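Cell wall surface anchor family protein (Streptococcus agalactiae serogroup V, PDB 3TW0) forms the adhesive tip pilin of a cell-surface pilus, its magnesium-binding von Willebrand factor A domain probably mediating attachment to host tissue. Local coordinates at residues L17-M23 with H170-G174. The protein carries 2 engineered substitutions. Numbering follows the deposited sequence.
Sequences LDNSNSM and HVTDG. With MG (magnesium ion), chain E; ACT (acetate ion), chain F.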
loop_
_atom_site.group_PDB
_atom_site.type_symbol
_atom_site.label_atom_id
_atom_site.label_comp_id
_atom_site.label_asym_id
_atom_site.label_seq_id
_atom_site.Cartn_x
_atom_site.Cartn_y
_atom_site.Cartn_z
ATOM N N LEU A 17 6.577 8.254 4.364
ATOM C CA LEU A 17 7.295 7.231 5.134
ATOM C C LEU A 17 6.491 5.939 5.256
ATOM O O LEU A 17 5.432 5.933 5.855
ATOM C CB LEU A 17 7.698 7.771 6.534
ATOM C CG LEU A 17 8.395 6.837 7.531
ATOM C CD1 LEU A 17 9.676 6.254 6.962
ATOM C CD2 LEU A 17 8.633 7.516 8.898
ATOM N N ASP A 18 7.026 4.865 4.681
ATOM C CA ASP A 18 6.488 3.504 4.728
ATOM C C ASP A 18 6.734 2.948 6.155
ATOM O O ASP A 18 7.873 2.869 6.618
ATOM C CB ASP A 18 7.232 2.698 3.638
ATOM C CG ASP A 18 6.791 1.229 3.526
ATOM O OD1 ASP A 18 6.130 0.687 4.445
ATOM O OD2 ASP A 18 7.159 0.586 2.511
ATOM N N ASN A 19 5.660 2.643 6.876
ATOM C CA ASN A 19 5.779 2.054 8.211
ATOM C C ASN A 19 5.076 0.708 8.215
ATOM O O ASN A 19 4.526 0.276 9.239
ATOM C CB ASN A 19 5.188 3.005 9.270
ATOM C CG ASN A 19 5.566 2.636 10.732
ATOM O OD1 ASN A 19 6.743 2.406 11.079
ATOM N ND2 ASN A 19 4.578 2.658 11.586
ATOM N N SER A 20 5.068 0.037 7.066
ATOM C CA SER A 20 4.438 -1.269 7.011
ATOM C C SER A 20 5.205 -2.346 7.843
ATOM O O SER A 20 6.352 -2.133 8.261
ATOM C CB SER A 20 4.212 -1.702 5.572
ATOM O OG SER A 20 5.432 -1.798 4.861
ATOM N N ASN A 21 4.557 -3.477 8.090
ATOM C CA ASN A 21 5.179 -4.582 8.846
ATOM C C ASN A 21 6.485 -5.077 8.246
ATOM O O ASN A 21 7.413 -5.452 8.987
ATOM C CB ASN A 21 4.213 -5.749 8.990
ATOM C CG ASN A 21 2.991 -5.382 9.782
ATOM O OD1 ASN A 21 3.007 -4.424 10.571
ATOM N ND2 ASN A 21 1.902 -6.117 9.561
ATOM N N SER A 22 6.572 -5.056 6.906
ATOM C CA SER A 22 7.825 -5.454 6.236
ATOM C C SER A 22 8.989 -4.547 6.660
ATOM O O SER A 22 10.169 -4.906 6.483
ATOM C CB SER A 22 7.661 -5.463 4.706
ATOM O OG SER A 22 7.503 -4.140 4.183
ATOM N N MET A 23 8.672 -3.377 7.239
ATOM C CA MET A 23 9.728 -2.454 7.638
ATOM C C MET A 23 10.229 -2.740 9.064
ATOM O O MET A 23 11.200 -2.129 9.496
ATOM C CB MET A 23 9.272 -0.981 7.525
ATOM C CG MET A 23 8.854 -0.552 6.125
ATOM S SD MET A 23 10.234 -0.299 4.992
ATOM C CE MET A 23 10.969 1.171 5.650
ATOM N N HIS A 170 10.030 9.874 -0.795
ATOM C CA HIS A 170 9.303 8.654 -0.402
ATOM C C HIS A 170 10.305 7.614 0.004
ATOM O O HIS A 170 11.172 7.221 -0.797
ATOM C CB HIS A 170 8.449 8.193 -1.576
ATOM C CG HIS A 170 7.696 6.915 -1.344
ATOM N ND1 HIS A 170 7.253 6.125 -2.385
ATOM C CD2 HIS A 170 7.305 6.292 -0.207
ATOM C CE1 HIS A 170 6.610 5.079 -1.895
ATOM N NE2 HIS A 170 6.621 5.161 -0.580
ATOM N N VAL A 171 10.201 7.188 1.256
ATOM C CA VAL A 171 11.134 6.233 1.844
ATOM C C VAL A 171 10.422 4.924 2.177
ATOM O O VAL A 171 9.467 4.895 2.996
ATOM C CB VAL A 171 11.771 6.787 3.141
ATOM C CG1 VAL A 171 12.882 5.866 3.589
ATOM C CG2 VAL A 171 12.281 8.218 2.903
ATOM N N THR A 172 10.901 3.839 1.578
ATOM C CA THR A 172 10.125 2.592 1.562
ATOM C C THR A 172 11.030 1.437 1.177
ATOM O O THR A 172 12.139 1.654 0.680
ATOM C CB THR A 172 8.942 2.729 0.550
ATOM O OG1 THR A 172 8.227 1.494 0.418
ATOM C CG2 THR A 172 9.440 3.171 -0.846
ATOM N N ASP A 173 10.586 0.210 1.413
ATOM C CA ASP A 173 11.312 -0.948 0.885
ATOM C C ASP A 173 10.798 -1.364 -0.510
ATOM O O ASP A 173 11.293 -2.318 -1.111
ATOM C CB ASP A 173 11.311 -2.122 1.891
ATOM C CG ASP A 173 9.914 -2.665 2.157
ATOM O OD1 ASP A 173 9.026 -2.456 1.312
ATOM O OD2 ASP A 173 9.707 -3.323 3.185
ATOM N N GLY A 174 9.818 -0.613 -1.022
ATOM C CA GLY A 174 9.373 -0.749 -2.410
ATOM C C GLY A 174 8.424 -1.877 -2.760
ATOM O O GLY A 174 8.335 -2.272 -3.935
HETATM MG MG MG E . 5.643 -3.265 3.538
HETATM C C ACT F . 3.525 -5.355 4.434
HETATM O O ACT F . 4.575 -4.716 4.614
HETATM O OXT ACT F . 2.886 -5.019 3.412
HETATM C CH3 ACT F . 3.043 -6.444 5.383
HETATM O O HOH W 1 6.797 -2.049 2.590
HETATM O O HOH W 2 5.863 -4.698 1.866
#
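Ser22 OG reaches Asp173 OD2 at 2.6 Å, donating to the syn lone pair of the carboxylate while also binding the magnesium ion. The ion is further held by Ser20 OG at 2.0 Å, Thr143, an acetate oxygen and two waters. The two aspartates stay in the second shell: water 1, 1.9 Å from the magnesium, donates to both Asp18 OD2 and Asp173 OD1. Neither carboxylate touches the metal; each orients a first-shell hydroxyl, Asp18 that of Ser20 and Asp173 that of Ser22, and the nearby cation probably eases the closeness of their like charges. This is the metal-ion-dependent adhesion site (MIDAS) of a von Willebrand factor A domain, with Asp18, Ser20 and Ser22 forming its DxSxS motif at the C-terminal ends of the parallel strands; the acetate, probably from the crystallisation liquor, sits where a ligand carboxylate binds in related integrin domains. With CG of Asp18 anti to the backbone N (chi1 -180°), OD1 takes both Ser20 N, closing an Asx turn, and Ser20 OG at 2.6 Å. Thr172 OG1 donates to the anti lone pair of Asp18 OD2 at 2.5 Å and accepts from Gly174 N in an ST turn. Met23 SD lies 3.6 Å from Asp173 OD2. Beyond the metal site, neighbouring parallel strands 11-18 and 165-172 are joined by Asp18 N to Val171 O at 3.0 Å, and Leu17 and Val171 pack against helix 33-48.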